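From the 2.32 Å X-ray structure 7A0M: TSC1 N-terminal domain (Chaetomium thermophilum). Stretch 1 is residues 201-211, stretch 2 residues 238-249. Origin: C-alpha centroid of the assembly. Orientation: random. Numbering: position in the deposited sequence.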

ATOM      1  N   HIS B 201      33.891 -16.082  15.480  1.00 56.58           N
ATOM      2  CA  HIS B 201      32.990 -15.806  16.590  1.00 54.48           C
ATOM      3  C   HIS B 201      31.800 -14.943  16.194  1.00 55.18           C
ATOM      4  O   HIS B 201      30.983 -14.608  17.061  1.00 56.80           O
ATOM      5  CB  HIS B 201      33.747 -15.102  17.727  1.00 59.16           C
ATOM      6  CG  HIS B 201      34.774 -15.958  18.399  1.00 62.25           C
ATOM      7  ND1 HIS B 201      34.651 -17.327  18.507  1.00 72.21           N
ATOM      8  CD2 HIS B 201      35.945 -15.637  18.999  1.00 65.40           C
ATOM      9  CE1 HIS B 201      35.701 -17.812  19.145  1.00 71.26           C
ATOM     10  NE2 HIS B 201      36.502 -16.808  19.455  1.00 68.46           N
ATOM     11  N   ARG B 202      31.675 -14.577  14.916  1.00 46.75           N
ATOM     12  CA  ARG B 202      30.666 -13.602  14.512  1.00 53.49           C
ATOM     13  C   ARG B 202      29.250 -14.160  14.612  1.00 60.65           C
ATOM     14  O   ARG B 202      28.336 -13.460  15.061  1.00 60.80           O
ATOM     15  CB  ARG B 202      30.956 -13.121  13.093  1.00 50.27           C
ATOM     16  CG  ARG B 202      30.140 -11.921  12.661  1.00 53.18           C
ATOM     17  CD  ARG B 202      30.769 -11.289  11.438  1.00 47.70           C
ATOM     18  NE  ARG B 202      32.143 -10.884  11.715  1.00 54.41           N
ATOM     19  CZ  ARG B 202      33.111 -10.844  10.805  1.00 58.19           C
ATOM     20  NH1 ARG B 202      32.858 -11.184   9.550  1.00 53.13           N
ATOM     21  NH2 ARG B 202      34.333 -10.464  11.153  1.00 65.28           N
ATOM     22  N   ASN B 203      29.043 -15.409  14.185  1.00 56.09           N
ATOM     23  CA  ASN B 203      27.704 -15.991  14.230  1.00 47.47           C
ATOM     24  C   ASN B 203      27.182 -16.064  15.660  1.00 54.92           C
ATOM     25  O   ASN B 203      26.027 -15.713  15.932  1.00 65.66           O
ATOM     26  CB  ASN B 203      27.707 -17.375  13.579  1.00 53.57           C
ATOM     27  CG  ASN B 203      27.822 -17.308  12.067  1.00 62.39           C
ATOM     28  OD1 ASN B 203      27.567 -16.268  11.459  1.00 53.86           O
ATOM     29  ND2 ASN B 203      28.201 -18.422  11.452  1.00 73.35           N
ATOM     30  N   SER B 204      28.018 -16.528  16.591  1.00 56.34           N
ATOM     31  CA  SER B 204      27.591 -16.616  17.983  1.00 52.99           C
ATOM     32  C   SER B 204      27.395 -15.231  18.591  1.00 58.69           C
ATOM     33  O   SER B 204      26.447 -15.012  19.355  1.00 60.60           O
ATOM     34  CB  SER B 204      28.610 -17.418  18.792  1.00 47.61           C
ATOM     35  OG  SER B 204      28.613 -18.782  18.407  1.00 54.10           O
ATOM     36  N   ALA B 205      28.281 -14.286  18.264  1.00 52.66           N
ATOM     37  CA  ALA B 205      28.157 -12.932  18.797  1.00 58.41           C
ATOM     38  C   ALA B 205      26.862 -12.269  18.345  1.00 57.27           C
ATOM     39  O   ALA B 205      26.178 -11.621  19.146  1.00 52.79           O
ATOM     40  CB  ALA B 205      29.364 -12.092  18.381  1.00 63.54           C
ATOM     41  N   PHE B 206      26.509 -12.413  17.066  1.00 54.50           N
ATOM     42  CA  PHE B 206      25.257 -11.842  16.580  1.00 44.14           C
ATOM     43  C   PHE B 206      24.054 -12.524  17.218  1.00 41.51           C
ATOM     44  O   PHE B 206      23.035 -11.875  17.485  1.00 60.88           O
ATOM     45  CB  PHE B 206      25.190 -11.944  15.057  1.00 44.12           C
ATOM     46  CG  PHE B 206      25.996 -10.895  14.343  1.00 51.92           C
ATOM     47  CD1 PHE B 206      26.395  -9.743  15.000  1.00 60.37           C
ATOM     48  CD2 PHE B 206      26.359 -11.064  13.017  1.00 52.57           C
ATOM     49  CE1 PHE B 206      27.137  -8.777  14.347  1.00 59.74           C
ATOM     50  CE2 PHE B 206      27.102 -10.102  12.360  1.00 50.77           C
ATOM     51  CZ  PHE B 206      27.491  -8.957  13.026  1.00 52.31           C
ATOM     52  N   SER B 207      24.149 -13.832  17.464  1.00 45.65           N
ATOM     53  CA  SER B 207      23.072 -14.536  18.153  1.00 59.56           C
ATOM     54  C   SER B 207      22.899 -14.015  19.574  1.00 61.99           C
ATOM     55  O   SER B 207      21.770 -13.792  20.030  1.00 58.65           O
ATOM     56  CB  SER B 207      23.346 -16.040  18.159  1.00 58.05           C
ATOM     57  OG  SER B 207      23.361 -16.561  16.842  1.00 67.07           O
ATOM     58  N   LEU B 208      24.008 -13.820  20.291  1.00 54.21           N
ATOM     59  CA  LEU B 208      23.931 -13.288  21.647  1.00 52.89           C
ATOM     60  C   LEU B 208      23.388 -11.865  21.653  1.00 52.57           C
ATOM     61  O   LEU B 208      22.669 -11.470  22.580  1.00 52.78           O
ATOM     62  CB  LEU B 208      25.309 -13.341  22.306  1.00 53.11           C
ATOM     63  CG  LEU B 208      25.402 -12.856  23.753  1.00 62.74           C
ATOM     64  CD1 LEU B 208      24.571 -13.737  24.671  1.00 67.60           C
ATOM     65  CD2 LEU B 208      26.850 -12.821  24.204  1.00 57.05           C
ATOM     66  N   LEU B 209      23.729 -11.075  20.631  1.00 51.41           N
ATOM     67  CA  LEU B 209      23.181  -9.726  20.526  1.00 42.79           C
ATOM     68  C   LEU B 209      21.665  -9.755  20.384  1.00 45.06           C
ATOM     69  O   LEU B 209      20.959  -8.960  21.015  1.00 56.38           O
ATOM     70  CB  LEU B 209      23.817  -8.988  19.350  1.00 44.15           C
ATOM     71  CG  LEU B 209      23.308  -7.567  19.094  1.00 42.01           C
ATOM     72  CD1 LEU B 209      23.467  -6.699  20.333  1.00 44.48           C
ATOM     73  CD2 LEU B 209      24.032  -6.946  17.908  1.00 43.75           C
ATOM     74  N   CYS B 210      21.146 -10.661  19.550  1.00 37.88           N
ATOM     75  CA  CYS B 210      19.699 -10.803  19.419  1.00 51.92           C
ATOM     76  C   CYS B 210      19.062 -11.183  20.750  1.00 55.09           C
ATOM     77  O   CYS B 210      18.019 -10.634  21.126  1.00 57.60           O
ATOM     78  CB  CYS B 210      19.368 -11.843  18.349  1.00 52.10           C
ATOM     79  SG  CYS B 210      19.846 -11.368  16.669  1.00 60.10           S
ATOM     80  N   ALA B 211      19.673 -12.124  21.474  1.00 53.58           N
ATOM     81  CA  ALA B 211      19.157 -12.495  22.788  1.00 57.90           C
ATOM     82  C   ALA B 211      19.234 -11.322  23.758  1.00 64.61           C
ATOM     83  O   ALA B 211      18.355 -11.153  24.610  1.00 69.02           O
ATOM     84  CB  ALA B 211      19.924 -13.698  23.334  1.00 56.60           C
ATOM     85  N   LYS B 238      29.927  -6.707   3.642  1.00 48.43           N
ATOM     86  CA  LYS B 238      31.109  -7.442   3.203  1.00 54.76           C
ATOM     87  C   LYS B 238      30.997  -8.949   3.348  1.00 64.90           C
ATOM     88  O   LYS B 238      31.463  -9.677   2.468  1.00 66.53           O
ATOM     89  CB  LYS B 238      32.346  -6.960   3.976  1.00 57.77           C
ATOM     90  CG  LYS B 238      32.671  -5.490   3.787  1.00 53.91           C
ATOM     91  CD  LYS B 238      33.809  -5.066   4.699  1.00 55.71           C
ATOM     92  CE  LYS B 238      34.121  -3.588   4.549  1.00 61.44           C
ATOM     93  NZ  LYS B 238      35.410  -3.232   5.204  1.00 69.37           N
ATOM     94  N   ASP B 239      30.411  -9.447   4.437  1.00 67.47           N
ATOM     95  CA  ASP B 239      30.338 -10.887   4.641  1.00 66.65           C
ATOM     96  C   ASP B 239      29.555 -11.551   3.513  1.00 58.03           C
ATOM     97  O   ASP B 239      28.623 -10.975   2.945  1.00 47.30           O
ATOM     98  CB  ASP B 239      29.700 -11.210   5.991  1.00 59.29           C
ATOM     99  CG  ASP B 239      30.639 -10.948   7.153  1.00 65.56           C
ATOM    100  OD1 ASP B 239      31.869 -10.957   6.937  1.00 68.64           O
ATOM    101  OD2 ASP B 239      30.151 -10.744   8.284  1.00 60.46           O
ATOM    102  N   GLU B 240      29.943 -12.784   3.195  1.00 64.78           N
ATOM    103  CA  GLU B 240      29.401 -13.494   2.049  1.00 68.58           C
ATOM    104  C   GLU B 240      28.607 -14.733   2.431  1.00 67.00           C
ATOM    105  O   GLU B 240      28.095 -15.420   1.539  1.00 63.06           O
ATOM    106  CB  GLU B 240      30.537 -13.879   1.091  1.00 66.36           C
ATOM    107  CG  GLU B 240      31.345 -12.683   0.607  1.00 70.00           C
ATOM    108  CD  GLU B 240      32.513 -13.074  -0.275  1.00 73.22           C
ATOM    109  OE1 GLU B 240      32.743 -14.288  -0.460  1.00 78.38           O
ATOM    110  OE2 GLU B 240      33.203 -12.165  -0.781  1.00 71.09           O
ATOM    111  N   SER B 241      28.487 -15.038   3.720  1.00 67.94           N
ATOM    112  CA  SER B 241      27.649 -16.133   4.183  1.00 65.76           C
ATOM    113  C   SER B 241      26.215 -15.645   4.339  1.00 56.90           C
ATOM    114  O   SER B 241      25.964 -14.648   5.024  1.00 60.47           O
ATOM    115  CB  SER B 241      28.167 -16.692   5.510  1.00 72.63           C
ATOM    116  OG  SER B 241      27.252 -17.623   6.061  1.00 73.68           O
ATOM    117  N   THR B 242      25.279 -16.341   3.688  1.00 60.65           N
ATOM    118  CA  THR B 242      23.869 -15.984   3.813  1.00 64.36           C
ATOM    119  C   THR B 242      23.413 -16.049   5.266  1.00 64.65           C
ATOM    120  O   THR B 242      22.602 -15.227   5.709  1.00 60.47           O
ATOM    121  CB  THR B 242      23.013 -16.903   2.942  1.00 61.05           C
ATOM    122  OG1 THR B 242      23.562 -16.956   1.619  1.00 69.33           O
ATOM    123  CG2 THR B 242      21.582 -16.389   2.868  1.00 52.91           C
ATOM    124  N   PHE B 243      23.930 -17.019   6.024  1.00 61.29           N
ATOM    125  CA  PHE B 243      23.541 -17.162   7.423  1.00 60.07           C
ATOM    126  C   PHE B 243      24.047 -15.996   8.264  1.00 56.84           C
ATOM    127  O   PHE B 243      23.308 -15.458   9.097  1.00 50.79           O
ATOM    128  CB  PHE B 243      24.063 -18.492   7.968  1.00 67.27           C
ATOM    129  CG  PHE B 243      23.592 -18.807   9.358  1.00 73.62           C
ATOM    130  CD1 PHE B 243      22.336 -19.348   9.573  1.00 72.87           C
ATOM    131  CD2 PHE B 243      24.414 -18.580  10.450  1.00 74.29           C
ATOM    132  CE1 PHE B 243      21.902 -19.644  10.852  1.00 69.51           C
ATOM    133  CE2 PHE B 243      23.987 -18.876  11.730  1.00 73.59           C
ATOM    134  CZ  PHE B 243      22.729 -19.407  11.932  1.00 68.39           C
ATOM    135  N   THR B 244      25.305 -15.596   8.065  1.00 60.88           N
ATOM    136  CA  THR B 244      25.878 -14.513   8.858  1.00 53.03           C
ATOM    137  C   THR B 244      25.158 -13.196   8.590  1.00 57.25           C
ATOM    138  O   THR B 244      24.777 -12.480   9.524  1.00 55.38           O
ATOM    139  CB  THR B 244      27.370 -14.375   8.560  1.00 50.01           C
ATOM    140  OG1 THR B 244      28.012 -15.645   8.728  1.00 44.04           O
ATOM    141  CG2 THR B 244      28.009 -13.363   9.499  1.00 46.71           C
ATOM    142  N   VAL B 245      24.973 -12.856   7.312  1.00 58.59           N
ATOM    143  CA  VAL B 245      24.332 -11.593   6.954  1.00 50.07           C
ATOM    144  C   VAL B 245      22.897 -11.553   7.467  1.00 50.82           C
ATOM    145  O   VAL B 245      22.406 -10.504   7.903  1.00 52.82           O
ATOM    146  CB  VAL B 245      24.399 -11.381   5.430  1.00 50.20           C
ATOM    147  CG1 VAL B 245      23.653 -10.124   5.033  1.00 50.22           C
ATOM    148  CG2 VAL B 245      25.847 -11.313   4.969  1.00 46.82           C
ATOM    149  N   ASN B 246      22.204 -12.694   7.432  1.00 50.72           N
ATOM    150  CA  ASN B 246      20.832 -12.735   7.928  1.00 50.69           C
ATOM    151  C   ASN B 246      20.777 -12.489   9.431  1.00 54.33           C
ATOM    152  O   ASN B 246      19.877 -11.793   9.917  1.00 60.16           O
ATOM    153  CB  ASN B 246      20.187 -14.076   7.580  1.00 54.67           C
ATOM    154  CG  ASN B 246      18.701 -14.101   7.878  1.00 59.91           C
ATOM    155  OD1 ASN B 246      17.916 -13.407   7.232  1.00 67.57           O
ATOM    156  ND2 ASN B 246      18.306 -14.906   8.857  1.00 62.56           N
ATOM    157  N   LEU B 247      21.723 -13.056  10.182  1.00 54.44           N
ATOM    158  CA  LEU B 247      21.813 -12.763  11.610  1.00 57.57           C
ATOM    159  C   LEU B 247      22.049 -11.277  11.853  1.00 54.42           C
ATOM    160  O   LEU B 247      21.376 -10.656  12.684  1.00 51.57           O
ATOM    161  CB  LEU B 247      22.926 -13.593  12.249  1.00 59.79           C
ATOM    162  CG  LEU B 247      22.619 -15.060  12.541  1.00 57.80           C
ATOM    163  CD1 LEU B 247      23.801 -15.717  13.231  1.00 56.44           C
ATOM    164  CD2 LEU B 247      21.363 -15.187  13.387  1.00 56.03           C
ATOM    165  N   ALA B 248      23.016 -10.691  11.140  1.00 44.97           N
ATOM    166  CA  ALA B 248      23.280  -9.261  11.271  1.00 38.79           C
ATOM    167  C   ALA B 248      22.049  -8.435  10.919  1.00 42.70           C
ATOM    168  O   ALA B 248      21.783  -7.405  11.550  1.00 51.47           O
ATOM    169  CB  ALA B 248      24.460  -8.862  10.388  1.00 44.80           C
ATOM    170  N   LEU B 249      21.285  -8.871   9.915  1.00 44.00           N
ATOM    171  CA  LEU B 249      20.101  -8.120   9.517  1.00 43.70           C
ATOM    172  C   LEU B 249      19.019  -8.193  10.588  1.00 32.18           C
ATOM    173  O   LEU B 249      18.333  -7.200  10.853  1.00 44.33           O
ATOM    174  CB  LEU B 249      19.574  -8.638   8.179  1.00 39.84           C
ATOM    175  CG  LEU B 249      18.556  -7.731   7.484  1.00 47.42           C
ATOM    176  CD1 LEU B 249      19.183  -6.380   7.170  1.00 34.37           C
ATOM    177  CD2 LEU B 249      18.027  -8.387   6.219  1.00 49.29           C
TER

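The contact joins two helical segments of one chain, 201-211 and 242-249, whose axes run in roughly the same direction, 25° apart, and approach to 9.2 Å. Two nearest CA pairs mark the register: Asn203 CA lies 5.9 Å from Thr244 CA, and Phe206 CA lies 6.1 Å from Leu247 CA. Both partners advance by three residues, as expected for helices running alongside each other. The two stretches together bury 430 Å².

The charged interaction joins Arg202 of the first helix to Asp239 in the loop before the second. Arg202 NH1 is 2.8 Å from Asp239 OD1, a salt bridge, and the carboxylate oxygen sits at the edge of the guanidinium, near its plane, where the N-H groups point. Arg202 NH1 also donates to Asp239 OD2 at 3.0 Å, but the angle of 141° at the hydrogen makes this a weak hydrogen bond. NH1 thus reaches both oxygens of the carboxylate. The aliphatic part of the arginine contributes too: Arg202 CD packs 4.0 Å from Thr244 CG2.

A neutral hydrogen bond links the helices one residue further on. Thr244 OG1 donates to Asn203 OD1 at 2.8 Å. The CA-to-CB bond of Asn203 points sideways, yet the end of its side chain comes nearer to the second helix, which brings the amide into range. Its nitrogen, Asn203 ND2, lies 3.9 Å from Phe243 CD2 at the ring edge, so this approach is not one onto the aromatic face.

Two side-chain arrangements are internal to the stretches. Ser207 OG donates to Asn203 O at 2.9 Å, a bond back to the preceding turn, and that carbonyl also accepts from Ser207 N at 3.1 Å. At the start of the second helix, Ser241 occupies the N-cap position: Ser241 OG accepts from Phe243 N at 3.4 Å and from Thr244 N at 3.5 Å, both weak bonds that engage amides of the first turn.

Apolar packing centres on Phe206 and Leu247, whose CA-to-CB bonds both point toward the opposing stretch. Phe206 CB meets Leu247 CB at 4.0 Å, while the ring extends to Ala248, with Phe206 CE2 3.5 Å from Ala248 CB and Ala248 CA over one ring face. Leu247 has the largest covered area in the contact, 84 Å². Leu247 CD1 reaches Asn203 O at 3.5 Å and Ser207 OG at 3.7 Å, setting a methyl group against the same serine-carbonyl pair. Further along, Cys210 SG lies 4.3 Å from Leu247 O, a looser approach.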